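PDB 6WPU: flavin-containing monooxygenase from Allium sativum, which uses a bound FAD to S-oxygenate S-allyl-L-cysteine, probably yielding the sulfoxide from which garlic makes its flavour compounds. Local coordinates for residues V277-H280 / S284-V287; V25-A30 / R39-E44; G59-T64 / L89-P94; Y298-L303 / V309-N314. All coordinates share one frame; numbering follows the deposited sequence.

How the interactions relate
Interactions 2 and 3 both touch the FAD, at different parts of it: residues 25-30 run alongside the adenosine end, with Gly29 and Ile28 against it, while 59-64 and 89-94 hold a phosphate oxygen, the ribityl chain and the flavin ring. Their centres are 23 Å apart and their nearest atoms about 4 Å. Interaction 4 joins this group through packing, Ile28 CD1 lying 3.8 Å from Phe302 CE1, and Phe302 itself borders the FAD pocket. Interaction 1 stands alone, a hairpin at the margin of the second, mixed sheet and remote from the FAD; its centre is 50 Å from that of interaction 2, and its nearest atoms are about 22 Å from those of interaction 3.

Interaction 1. Residues V277-H280 / S284-V287; sequences VVFH and SVHV
Val277 and Val285 exchange two backbone hydrogen bonds, the hydrogen-bonded pair of an antiparallel beta hairpin formed by strands 276-279 and 284-286. Val277 N donates to Val285 O at 2.8 Å, and Val285 N returns the bond to Val277 O at 3.0 Å. The same oxygen, Val277 O, also receives a CA-H...O contact from Ser284 CA at 3.4 Å. One residue on, Val278 and Ser284 make the non-hydrogen-bonded pair, their CA atoms 4.3 Å apart. On their side of the sheet Val278 CG2 comes to 3.8 Å from Ser284 OG, a modest contact that suits a small polar residue at an exposed position.

The other face, carrying Val277 and Val285, is apolar. It is turned toward strands 217-221 and 240-244, where Val285 and Val287 both touch Val217, so beta-branched residues serve well as compact, strand-compatible filling. Phe279 lies on this side too, stacked on His265; CE1 at the ring's edge meets Val285 CG1 at 4.2 Å, while Val277 CG1 lies over one face, toward the rim.

Beyond the paired residues, Val287 continues the apolar contact, its side chain slanting across that of Val277. In Val277, CG1 is anti to the backbone N (chi1 177°), which leaves CG2 beside that nitrogen and directed at the residue just beyond strand 284-286, where it meets Val287 CG2 at 3.5 Å.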
# COMPACT_ATOMS: atom_id res chain seq x y z
N VAL A 277 -23.95 21.03 -2.53
CA VAL A 277 -23.15 20.55 -1.40
C VAL A 277 -22.72 21.77 -0.59
O VAL A 277 -22.17 22.72 -1.15
CB VAL A 277 -21.93 19.74 -1.87
CG1 VAL A 277 -21.08 19.32 -0.68
CG2 VAL A 277 -22.38 18.52 -2.68
N VAL A 278 -22.98 21.74 0.71
CA VAL A 278 -22.63 22.84 1.61
C VAL A 278 -21.48 22.37 2.48
O VAL A 278 -21.52 21.28 3.07
CB VAL A 278 -23.83 23.28 2.47
CG1 VAL A 278 -23.53 24.59 3.20
CG2 VAL A 278 -25.06 23.42 1.61
N PHE A 279 -20.42 23.17 2.52
CA PHE A 279 -19.27 22.84 3.35
C PHE A 279 -19.42 23.53 4.71
O PHE A 279 -20.23 24.45 4.87
CB PHE A 279 -17.97 23.25 2.66
CG PHE A 279 -17.69 22.46 1.41
CD1 PHE A 279 -18.09 22.94 0.17
CD2 PHE A 279 -17.03 21.23 1.47
CE1 PHE A 279 -17.84 22.21 -0.99
CE2 PHE A 279 -16.79 20.51 0.33
CZ PHE A 279 -17.20 21.00 -0.91
N HIS A 280 -18.66 23.05 5.69
CA HIS A 280 -18.74 23.64 7.02
C HIS A 280 -18.38 25.12 7.00
O HIS A 280 -18.93 25.90 7.78
CB HIS A 280 -17.83 22.90 7.99
CG HIS A 280 -17.60 23.65 9.27
ND1 HIS A 280 -18.50 23.62 10.32
CD2 HIS A 280 -16.60 24.46 9.66
CE1 HIS A 280 -18.05 24.38 11.30
NE2 HIS A 280 -16.89 24.90 10.93
N SER A 284 -21.34 26.91 -0.57
CA SER A 284 -22.37 26.07 -1.18
C SER A 284 -22.16 26.07 -2.68
O SER A 284 -21.97 27.13 -3.29
CB SER A 284 -23.77 26.59 -0.84
OG SER A 284 -24.77 25.75 -1.38
N VAL A 285 -22.20 24.88 -3.29
CA VAL A 285 -21.96 24.79 -4.72
C VAL A 285 -22.73 23.61 -5.29
O VAL A 285 -22.93 22.59 -4.63
CB VAL A 285 -20.43 24.71 -5.00
CG1 VAL A 285 -19.85 23.37 -4.53
CG2 VAL A 285 -20.13 24.98 -6.48
N HIS A 286 -23.20 23.75 -6.54
CA HIS A 286 -23.83 22.63 -7.22
C HIS A 286 -22.74 21.70 -7.75
O HIS A 286 -21.82 22.14 -8.45
CB HIS A 286 -24.73 23.08 -8.37
CG HIS A 286 -25.33 21.93 -9.12
ND1 HIS A 286 -24.70 21.34 -10.21
CD2 HIS A 286 -26.44 21.20 -8.89
CE1 HIS A 286 -25.43 20.32 -10.64
NE2 HIS A 286 -26.49 20.21 -9.85
N VAL A 287 -22.87 20.42 -7.45
CA VAL A 287 -21.80 19.45 -7.67
C VAL A 287 -22.31 18.35 -8.59
O VAL A 287 -23.42 17.84 -8.40
CB VAL A 287 -21.31 18.87 -6.34
CG1 VAL A 287 -20.24 17.77 -6.58
CG2 VAL A 287 -20.78 19.98 -5.45

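Interaction 2. Residues V25-A30 / R39-E44; sequences VAIIGA and RELRRE. With FAD (flavin-adenine dinucleotide), chain B; SO4 (sulfate ion), chain C.
Leu41 meets two strand residues, Val25 and Ile27, with a single methyl, CD1, and that one carbon makes the whole close contact between segments 25-30 and 39-44. The setting is the first beta-alpha-beta unit of a Rossmann-type dinucleotide-binding fold: strand 24-28 leads through a glycine-rich turn into helix 32-43, which packs back on the sheet. Ile27 and Leu41 reach tip to tip, with Ile27 CD1 3.6 Å from Leu41 CD1; Val25 instead lies crosswise at about a right angle, its CG1 3.8 Å from the same methyl. Branched aliphatic residues suit this buried layer, where Leu41 also touches Thr48 and Ala355.

At the end of strand 24-28, Gly29 lets the cofactor come close: its CA is 3.2 Å from FAD O4B, and a side chain would collide with that atom. Ile28, on the sheet's other side, brings CG2 near the adenine.

Beside Leu41, the end of the helix carries charged side chains. Arg39 grips Glu40 OE2 side-on through NE and NH2, and Arg43 NH1 adds a weak bond to this oxygen, forming a salt-bridge network. Asp102 gives both arginines a further carboxylate partner. Arg42 and Arg43 also hold a sulfate, probably from the crystallisation liquor; the Arg43 chain, extended from CG to NE, brings NE to 2.7 Å from sulfate O3, which Arg42 NH1 meets as well.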
# COMPACT_ATOMS: atom_id res chain seq x y z
N VAL A 25 7.23 -23.17 1.19
CA VAL A 25 6.46 -22.00 1.60
C VAL A 25 5.63 -21.46 0.43
O VAL A 25 6.14 -21.29 -0.68
CB VAL A 25 7.38 -20.88 2.12
CG1 VAL A 25 6.53 -19.72 2.71
CG2 VAL A 25 8.35 -21.46 3.16
N ALA A 26 4.36 -21.16 0.70
CA ALA A 26 3.53 -20.51 -0.30
C ALA A 26 3.64 -19.00 -0.16
O ALA A 26 3.67 -18.46 0.95
CB ALA A 26 2.07 -20.94 -0.17
N ILE A 27 3.69 -18.32 -1.31
CA ILE A 27 3.63 -16.87 -1.37
C ILE A 27 2.37 -16.49 -2.13
O ILE A 27 2.18 -16.90 -3.28
CB ILE A 27 4.87 -16.27 -2.04
CG1 ILE A 27 6.10 -16.63 -1.22
CG2 ILE A 27 4.74 -14.74 -2.18
CD1 ILE A 27 7.33 -16.54 -1.99
N ILE A 28 1.50 -15.72 -1.48
CA ILE A 28 0.24 -15.32 -2.07
C ILE A 28 0.41 -13.88 -2.54
O ILE A 28 0.38 -12.95 -1.73
CB ILE A 28 -0.92 -15.47 -1.09
CG1 ILE A 28 -0.98 -16.91 -0.59
CG2 ILE A 28 -2.25 -15.07 -1.75
CD1 ILE A 28 -2.02 -17.11 0.45
N GLY A 29 0.60 -13.71 -3.85
CA GLY A 29 0.68 -12.43 -4.53
C GLY A 29 2.10 -12.20 -5.05
O GLY A 29 3.08 -12.57 -4.40
N ALA A 30 2.20 -11.61 -6.24
CA ALA A 30 3.50 -11.26 -6.82
C ALA A 30 3.57 -9.78 -7.17
O ALA A 30 4.07 -9.39 -8.24
CB ALA A 30 3.81 -12.12 -8.04
N ARG A 39 12.40 -13.79 -3.14
CA ARG A 39 13.86 -13.71 -3.14
C ARG A 39 14.43 -14.06 -1.77
O ARG A 39 15.35 -14.88 -1.66
CB ARG A 39 14.31 -12.32 -3.57
CG ARG A 39 15.83 -12.15 -3.59
CD ARG A 39 16.19 -10.69 -3.85
NE ARG A 39 16.10 -9.90 -2.62
CZ ARG A 39 16.51 -8.64 -2.50
NH1 ARG A 39 17.04 -8.00 -3.54
NH2 ARG A 39 16.41 -8.03 -1.33
N GLU A 40 13.86 -13.48 -0.71
CA GLU A 40 14.44 -13.67 0.62
C GLU A 40 14.25 -15.10 1.12
O GLU A 40 15.11 -15.62 1.83
CB GLU A 40 13.83 -12.66 1.60
CG GLU A 40 14.19 -11.21 1.27
CD GLU A 40 15.70 -10.96 1.28
OE1 GLU A 40 16.36 -11.40 2.24
OE2 GLU A 40 16.22 -10.35 0.33
N LEU A 41 13.13 -15.74 0.78
CA LEU A 41 12.96 -17.15 1.11
C LEU A 41 13.99 -18.00 0.37
O LEU A 41 14.59 -18.90 0.96
CB LEU A 41 11.53 -17.61 0.80
CG LEU A 41 10.44 -17.04 1.71
CD1 LEU A 41 9.03 -17.29 1.14
CD2 LEU A 41 10.57 -17.63 3.09
N ARG A 42 14.19 -17.73 -0.92
CA ARG A 42 15.17 -18.50 -1.69
C ARG A 42 16.58 -18.31 -1.13
O ARG A 42 17.34 -19.28 -1.00
CB ARG A 42 15.11 -18.10 -3.17
CG ARG A 42 16.02 -18.96 -4.08
CD ARG A 42 17.34 -18.26 -4.41
NE ARG A 42 17.11 -16.96 -5.06
CZ ARG A 42 17.98 -15.95 -5.02
NH1 ARG A 42 19.13 -16.09 -4.37
NH2 ARG A 42 17.69 -14.80 -5.63
N ARG A 43 16.93 -17.08 -0.77
CA ARG A 43 18.27 -16.81 -0.26
C ARG A 43 18.55 -17.58 1.02
O ARG A 43 19.71 -17.90 1.30
CB ARG A 43 18.45 -15.32 0.02
CG ARG A 43 18.62 -14.49 -1.20
CD ARG A 43 18.65 -13.02 -0.84
NE ARG A 43 19.24 -12.26 -1.92
CZ ARG A 43 19.33 -10.94 -1.96
NH1 ARG A 43 18.85 -10.20 -0.96
NH2 ARG A 43 19.90 -10.37 -3.00
N GLU A 44 17.53 -17.86 1.81
CA GLU A 44 17.68 -18.57 3.06
C GLU A 44 17.56 -20.09 2.92
O GLU A 44 17.62 -20.79 3.92
CB GLU A 44 16.66 -18.02 4.06
CG GLU A 44 16.86 -18.37 5.52
CD GLU A 44 18.12 -17.78 6.14
OE1 GLU A 44 18.78 -16.92 5.52
OE2 GLU A 44 18.44 -18.19 7.27
PA FAD B . 0.16 -5.04 -4.37
O1A FAD B . 0.94 -4.10 -5.30
O2A FAD B . -1.27 -4.88 -4.20
O5B FAD B . 0.23 -6.48 -4.81
C5B FAD B . -0.53 -7.58 -4.32
C4B FAD B . -0.56 -8.73 -5.36
O4B FAD B . -1.19 -9.89 -4.91
C3B FAD B . -1.24 -8.33 -6.65
O3B FAD B . -0.43 -8.61 -7.74
C2B FAD B . -2.47 -9.16 -6.69
O2B FAD B . -2.87 -9.48 -7.98
C1B FAD B . -2.03 -10.37 -5.93
N9A FAD B . -3.11 -11.10 -5.30
C8A FAD B . -4.12 -10.54 -4.52
N7A FAD B . -4.96 -11.50 -4.11
C5A FAD B . -4.54 -12.73 -4.62
C6A FAD B . -5.01 -14.04 -4.53
N6A FAD B . -6.20 -14.36 -3.77
N1A FAD B . -4.35 -15.03 -5.15
C2A FAD B . -3.23 -14.79 -5.89
N3A FAD B . -2.73 -13.54 -6.00
C4A FAD B . -3.36 -12.50 -5.39
N1 FAD B . 4.82 3.23 -2.61
C2 FAD B . 6.07 3.83 -3.00
O2 FAD B . 7.24 3.27 -2.62
N3 FAD B . 6.09 5.03 -3.68
C4 FAD B . 4.91 5.63 -4.06
O4 FAD B . 4.90 6.81 -4.74
C4X FAD B . 3.62 4.94 -3.90
N5 FAD B . 2.47 5.44 -4.50
C5X FAD B . 1.27 4.74 -4.36
C6 FAD B . 0.11 5.26 -4.95
C7 FAD B . -1.08 4.55 -4.82
C7M FAD B . -2.32 5.12 -5.46
C8 FAD B . -1.13 3.36 -4.11
C8M FAD B . -2.40 2.59 -3.94
C9 FAD B . 0.03 2.85 -3.51
C9A FAD B . 1.23 3.54 -3.63
N10 FAD B . 2.42 3.00 -3.03
C10 FAD B . 3.63 3.70 -3.16
C1' FAD B . 2.36 1.77 -2.24
C2' FAD B . 2.30 0.43 -2.94
O2' FAD B . 1.24 -0.27 -2.45
C3' FAD B . 3.57 -0.29 -2.54
O3' FAD B . 4.54 0.39 -3.24
C4' FAD B . 3.64 -1.77 -2.91
O4' FAD B . 3.28 -1.88 -4.24
C5' FAD B . 2.83 -2.73 -2.04
O5' FAD B . 2.80 -3.89 -2.83
P FAD B . 2.15 -5.30 -2.51
O1P FAD B . 2.96 -6.48 -3.18
O2P FAD B . 1.95 -5.31 -0.94
O3P FAD B . 0.58 -5.06 -2.93
S SO4 C . 21.21 -13.25 -5.08
O1 SO4 C . 20.28 -13.58 -6.16
O2 SO4 C . 21.50 -11.82 -5.09
O3 SO4 C . 20.66 -13.65 -3.79
O4 SO4 C . 22.44 -14.02 -5.28

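Interaction 3. Residues G59-T64 / L89-P94; sequences GTWIYT and LRTNLP. With FAD (flavin-adenine dinucleotide), chain B; SO4 (sulfate ion), chain D.
Thr91 OG1 donates to Leu93 O at 2.6 Å, a tie that probably helps to hold the bend bearing Asn92 N. The hydroxyl reaches that oxygen from between its own backbone N and carbonyl carbon (chi1 70°), while Thr91 CG2 lies 4.4 Å from Trp61 CH2. Thr60 N and Asn92 N each give the FAD a 2.8 Å hydrogen bond, Thr60 N to the phosphate oxygen O1A, almost straight (171°), and Asn92 N to the flavin carbonyl O4. Trp61 touches protein and cofactor together. Its NE1 donates to the ribityl hydroxyl oxygen O3' at 3.1 Å, and CZ2 lies 3.5 Å from FAD C4X. Farther round the ring, CZ3 meets Leu89 CD2 at 3.9 Å, the two side chains crossing at about a right angle; Leu89 CD1 turns to the flavin instead, 3.8 Å from FAD C6. Replacing Trp61 with an alanine would probably leave O3' without this donor and open a gap beside Leu89 CD2 and the flavin ring. At Gly59, a side chain would strike O1A. Two loop segments thus wall the FAD pocket of a flavin-containing monooxygenase, 59-64 at the pyrophosphate, the ribityl and part of the flavin, 89-94 at the isoalloxazine.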
# COMPACT_ATOMS: atom_id res chain seq x y z
N GLY A 59 1.69 -6.09 -9.35
CA GLY A 59 0.57 -5.71 -8.50
C GLY A 59 0.04 -4.32 -8.84
O GLY A 59 -0.28 -4.00 -9.99
N THR A 60 -0.04 -3.49 -7.80
CA THR A 60 -0.59 -2.14 -7.92
C THR A 60 0.09 -1.36 -9.04
O THR A 60 -0.55 -0.56 -9.72
CB THR A 60 -0.43 -1.41 -6.59
OG1 THR A 60 -1.42 -1.89 -5.69
CG2 THR A 60 -0.58 0.09 -6.77
N TRP A 61 1.40 -1.58 -9.24
CA TRP A 61 2.18 -0.76 -10.15
C TRP A 61 1.91 -1.06 -11.63
O TRP A 61 2.48 -0.39 -12.50
CB TRP A 61 3.67 -0.90 -9.81
CG TRP A 61 3.99 -0.21 -8.52
CD1 TRP A 61 4.23 -0.78 -7.31
CD2 TRP A 61 4.05 1.21 -8.32
NE1 TRP A 61 4.46 0.19 -6.37
CE2 TRP A 61 4.35 1.42 -6.96
CE3 TRP A 61 3.89 2.31 -9.17
CZ2 TRP A 61 4.50 2.70 -6.43
CZ3 TRP A 61 4.04 3.57 -8.64
CH2 TRP A 61 4.35 3.76 -7.28
N ILE A 62 1.06 -2.04 -11.93
CA ILE A 62 0.56 -2.24 -13.30
C ILE A 62 -0.61 -1.28 -13.51
O ILE A 62 -1.73 -1.57 -13.09
CB ILE A 62 0.13 -3.69 -13.54
CG1 ILE A 62 1.24 -4.67 -13.16
CG2 ILE A 62 -0.27 -3.87 -15.01
CD1 ILE A 62 0.78 -6.12 -13.19
N TYR A 63 -0.37 -0.14 -14.18
CA TYR A 63 -1.49 0.72 -14.53
C TYR A 63 -2.44 -0.00 -15.47
O TYR A 63 -2.02 -0.74 -16.36
CB TYR A 63 -1.01 2.01 -15.19
CG TYR A 63 -2.15 2.84 -15.74
CD1 TYR A 63 -2.97 3.57 -14.89
CD2 TYR A 63 -2.41 2.88 -17.11
CE1 TYR A 63 -4.04 4.32 -15.38
CE2 TYR A 63 -3.48 3.63 -17.61
CZ TYR A 63 -4.28 4.35 -16.74
OH TYR A 63 -5.34 5.10 -17.21
N THR A 64 -3.75 0.18 -15.25
CA THR A 64 -4.73 -0.27 -16.24
C THR A 64 -5.81 0.80 -16.36
O THR A 64 -6.25 1.35 -15.34
CB THR A 64 -5.38 -1.61 -15.88
OG1 THR A 64 -6.38 -1.91 -16.85
CG2 THR A 64 -6.03 -1.59 -14.48
N LEU A 89 -0.06 9.29 -12.57
CA LEU A 89 0.56 9.18 -11.26
C LEU A 89 2.08 9.13 -11.37
O LEU A 89 2.64 8.42 -12.20
CB LEU A 89 0.05 7.93 -10.53
CG LEU A 89 0.60 7.75 -9.11
CD1 LEU A 89 -0.48 7.25 -8.14
CD2 LEU A 89 1.87 6.81 -9.09
N ARG A 90 2.73 9.94 -10.53
CA ARG A 90 4.15 9.90 -10.24
C ARG A 90 4.36 9.50 -8.78
O ARG A 90 3.45 9.62 -7.95
CB ARG A 90 4.82 11.25 -10.51
CG ARG A 90 4.75 11.72 -11.95
CD ARG A 90 5.12 13.19 -12.07
NE ARG A 90 6.52 13.43 -11.77
CZ ARG A 90 7.09 14.62 -11.75
NH1 ARG A 90 6.36 15.71 -11.99
NH2 ARG A 90 8.39 14.73 -11.46
N THR A 91 5.57 9.01 -8.47
CA THR A 91 5.85 8.59 -7.10
C THR A 91 5.73 9.78 -6.16
O THR A 91 6.01 10.93 -6.54
CB THR A 91 7.25 7.94 -6.98
OG1 THR A 91 8.29 8.92 -7.16
CG2 THR A 91 7.42 6.84 -8.01
N ASN A 92 5.28 9.53 -4.93
CA ASN A 92 5.27 10.58 -3.91
C ASN A 92 6.49 10.52 -3.02
O ASN A 92 6.56 11.23 -2.01
CB ASN A 92 3.98 10.53 -3.07
CG ASN A 92 3.79 9.20 -2.38
OD1 ASN A 92 4.73 8.45 -2.15
ND2 ASN A 92 2.55 8.89 -2.05
N LEU A 93 7.46 9.67 -3.36
CA LEU A 93 8.75 9.56 -2.71
C LEU A 93 9.83 9.65 -3.77
O LEU A 93 9.62 9.18 -4.90
CB LEU A 93 8.87 8.22 -1.95
CG LEU A 93 7.90 7.96 -0.80
CD1 LEU A 93 8.02 6.51 -0.37
CD2 LEU A 93 8.21 8.92 0.35
N PRO A 94 10.97 10.27 -3.47
CA PRO A 94 12.07 10.28 -4.43
C PRO A 94 12.57 8.87 -4.65
O PRO A 94 12.51 8.02 -3.75
CB PRO A 94 13.13 11.16 -3.76
CG PRO A 94 12.85 11.03 -2.31
CD PRO A 94 11.37 10.81 -2.16
PA FAD B . 0.16 -5.04 -4.37
O1A FAD B . 0.94 -4.10 -5.30
O2A FAD B . -1.27 -4.88 -4.20
O5B FAD B . 0.23 -6.48 -4.81
C5B FAD B . -0.53 -7.58 -4.32
C4B FAD B . -0.56 -8.73 -5.36
O4B FAD B . -1.19 -9.89 -4.91
C3B FAD B . -1.24 -8.33 -6.65
O3B FAD B . -0.43 -8.61 -7.74
C2B FAD B . -2.47 -9.16 -6.69
O2B FAD B . -2.87 -9.48 -7.98
C1B FAD B . -2.03 -10.37 -5.93
N9A FAD B . -3.11 -11.10 -5.30
C8A FAD B . -4.12 -10.54 -4.52
N7A FAD B . -4.96 -11.50 -4.11
C5A FAD B . -4.54 -12.73 -4.62
C6A FAD B . -5.01 -14.04 -4.53
N6A FAD B . -6.20 -14.36 -3.77
N1A FAD B . -4.35 -15.03 -5.15
C2A FAD B . -3.23 -14.79 -5.89
N3A FAD B . -2.73 -13.54 -6.00
C4A FAD B . -3.36 -12.50 -5.39
N1 FAD B . 4.82 3.23 -2.61
C2 FAD B . 6.07 3.83 -3.00
O2 FAD B . 7.24 3.27 -2.62
N3 FAD B . 6.09 5.03 -3.68
C4 FAD B . 4.91 5.63 -4.06
O4 FAD B . 4.90 6.81 -4.74
C4X FAD B . 3.62 4.94 -3.90
N5 FAD B . 2.47 5.44 -4.50
C5X FAD B . 1.27 4.74 -4.36
C6 FAD B . 0.11 5.26 -4.95
C7 FAD B . -1.08 4.55 -4.82
C7M FAD B . -2.32 5.12 -5.46
C8 FAD B . -1.13 3.36 -4.11
C8M FAD B . -2.40 2.59 -3.94
C9 FAD B . 0.03 2.85 -3.51
C9A FAD B . 1.23 3.54 -3.63
N10 FAD B . 2.42 3.00 -3.03
C10 FAD B . 3.63 3.70 -3.16
C1' FAD B . 2.36 1.77 -2.24
C2' FAD B . 2.30 0.43 -2.94
O2' FAD B . 1.24 -0.27 -2.45
C3' FAD B . 3.57 -0.29 -2.54
O3' FAD B . 4.54 0.39 -3.24
C4' FAD B . 3.64 -1.77 -2.91
O4' FAD B . 3.28 -1.88 -4.24
C5' FAD B . 2.83 -2.73 -2.04
O5' FAD B . 2.80 -3.89 -2.83
P FAD B . 2.15 -5.30 -2.51
O1P FAD B . 2.96 -6.48 -3.18
O2P FAD B . 1.95 -5.31 -0.94
O3P FAD B . 0.58 -5.06 -2.93
S SO4 D . 3.08 17.04 -10.62
O1 SO4 D . 2.18 18.03 -11.20
O2 SO4 D . 4.19 17.74 -9.97
O3 SO4 D . 2.38 16.26 -9.60
O4 SO4 D . 3.55 16.12 -11.66

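Interaction 4. Residues Y298-L303 / V309-N314; sequences YNFPFL and VTVDDN
Two first torsions set out this contact. In Tyr298, CG stands anti to the carbonyl carbon (chi1 -62°), which turns the ring toward Asn314; in Val311, CG1 is anti to the backbone N (174°), which sends CG1 to Tyr298 and CG2 to Phe300. CG1 rests 4.1 Å from Tyr298 CB, while CG2 approaches the Phe300 ring at CE1, 3.6 Å away, the side chains crossing at about a right angle. A branched valine thus fills the corner between two aromatic residues, and Val316 touches all three.

The polar link is a single hydrogen bond, 3.3 Å from Tyr298 N to Asn314 OD1. The amide lies steeply to the tyrosine ring, 73° between planes, and OD1 also nears ring carbon CD1 at 3.4 Å. Asn314 ND2 donates to Tyr296 O, so the amide grips the chain at two points; a leucine in its place would probably leave Tyr298 N and Tyr296 O without these partners. At its far end, Tyr298 OH bonds to Ile337 O.

Further along, Phe300 begins a type I beta turn closed by Leu303 N to Phe300 O, 3.1 Å. That turn carries Phe302 to the FAD pocket, while residues 309-314 run into the turn of a small two-stranded hairpin, 310-312 with 315-317: a beta hairpin packed against a pocket-lining loop.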
# COMPACT_ATOMS: atom_id res chain seq x y z
N TYR A 298 -8.16 -3.76 4.71
CA TYR A 298 -7.56 -5.07 4.55
C TYR A 298 -8.65 -6.06 4.14
O TYR A 298 -9.80 -5.94 4.56
CB TYR A 298 -6.91 -5.52 5.85
CG TYR A 298 -5.78 -4.61 6.27
CD1 TYR A 298 -5.99 -3.59 7.20
CD2 TYR A 298 -4.51 -4.74 5.71
CE1 TYR A 298 -4.96 -2.74 7.59
CE2 TYR A 298 -3.47 -3.90 6.08
CZ TYR A 298 -3.71 -2.89 7.02
OH TYR A 298 -2.71 -2.02 7.42
N ASN A 299 -8.28 -7.04 3.33
CA ASN A 299 -9.27 -7.98 2.82
C ASN A 299 -8.56 -9.27 2.43
O ASN A 299 -7.79 -9.27 1.47
CB ASN A 299 -10.00 -7.35 1.62
CG ASN A 299 -11.15 -8.19 1.13
OD1 ASN A 299 -11.92 -8.72 1.91
ND2 ASN A 299 -11.27 -8.32 -0.19
N PHE A 300 -8.82 -10.36 3.18
CA PHE A 300 -8.27 -11.70 2.88
C PHE A 300 -9.39 -12.73 2.81
O PHE A 300 -9.49 -13.60 3.68
CB PHE A 300 -7.28 -12.19 3.93
CG PHE A 300 -6.47 -11.14 4.56
CD1 PHE A 300 -6.81 -10.66 5.81
CD2 PHE A 300 -5.33 -10.68 3.94
CE1 PHE A 300 -6.04 -9.69 6.41
CE2 PHE A 300 -4.55 -9.70 4.54
CZ PHE A 300 -4.92 -9.21 5.79
N PRO A 301 -10.23 -12.68 1.78
CA PRO A 301 -11.36 -13.63 1.74
C PRO A 301 -10.93 -15.10 1.73
O PRO A 301 -11.66 -15.97 2.24
CB PRO A 301 -12.10 -13.22 0.45
CG PRO A 301 -11.07 -12.49 -0.38
CD PRO A 301 -10.16 -11.81 0.59
N PHE A 302 -9.75 -15.40 1.22
CA PHE A 302 -9.31 -16.78 1.10
C PHE A 302 -8.85 -17.38 2.41
O PHE A 302 -8.65 -18.60 2.49
CB PHE A 302 -8.19 -16.84 0.07
CG PHE A 302 -7.12 -15.81 0.30
CD1 PHE A 302 -6.10 -16.04 1.21
CD2 PHE A 302 -7.15 -14.59 -0.36
CE1 PHE A 302 -5.11 -15.09 1.45
CE2 PHE A 302 -6.16 -13.64 -0.14
CZ PHE A 302 -5.13 -13.89 0.77
N LEU A 303 -8.65 -16.56 3.45
CA LEU A 303 -7.87 -16.99 4.60
C LEU A 303 -8.79 -17.53 5.69
O LEU A 303 -9.64 -16.80 6.21
CB LEU A 303 -7.03 -15.83 5.12
CG LEU A 303 -6.10 -16.19 6.27
CD1 LEU A 303 -5.23 -17.41 5.90
CD2 LEU A 303 -5.26 -14.99 6.65
N VAL A 309 -7.17 -15.06 13.24
CA VAL A 309 -6.86 -13.78 12.61
C VAL A 309 -8.18 -13.14 12.20
O VAL A 309 -8.95 -13.74 11.44
CB VAL A 309 -5.93 -13.93 11.41
CG1 VAL A 309 -5.71 -12.57 10.74
CG2 VAL A 309 -4.60 -14.54 11.83
N THR A 310 -8.44 -11.94 12.70
CA THR A 310 -9.58 -11.14 12.27
C THR A 310 -9.12 -9.80 11.72
O THR A 310 -7.99 -9.36 11.93
CB THR A 310 -10.58 -10.88 13.41
OG1 THR A 310 -9.93 -10.17 14.46
CG2 THR A 310 -11.17 -12.18 13.95
N VAL A 311 -10.04 -9.15 11.00
CA VAL A 311 -9.88 -7.77 10.54
C VAL A 311 -11.02 -6.98 11.16
O VAL A 311 -12.19 -7.31 10.93
CB VAL A 311 -9.90 -7.66 9.01
CG1 VAL A 311 -9.88 -6.20 8.56
CG2 VAL A 311 -8.73 -8.41 8.42
N ASP A 312 -10.70 -5.97 11.95
CA ASP A 312 -11.70 -5.19 12.67
C ASP A 312 -11.32 -3.72 12.60
O ASP A 312 -10.39 -3.29 13.30
CB ASP A 312 -11.82 -5.65 14.13
CG ASP A 312 -12.79 -4.79 14.95
OD1 ASP A 312 -13.74 -4.22 14.36
OD2 ASP A 312 -12.58 -4.68 16.18
N ASP A 313 -12.02 -2.95 11.76
CA ASP A 313 -11.77 -1.52 11.58
C ASP A 313 -10.29 -1.27 11.30
O ASP A 313 -9.62 -0.48 11.97
CB ASP A 313 -12.24 -0.72 12.80
CG ASP A 313 -12.31 0.79 12.52
OD1 ASP A 313 -12.24 1.19 11.33
OD2 ASP A 313 -12.43 1.58 13.49
N ASN A 314 -9.77 -2.03 10.33
CA ASN A 314 -8.38 -1.99 9.87
C ASN A 314 -7.37 -2.33 10.96
O ASN A 314 -6.21 -1.93 10.87
CB ASN A 314 -8.05 -0.65 9.20
CG ASN A 314 -8.34 -0.69 7.72
OD1 ASN A 314 -8.78 -1.73 7.21
ND2 ASN A 314 -8.13 0.42 7.03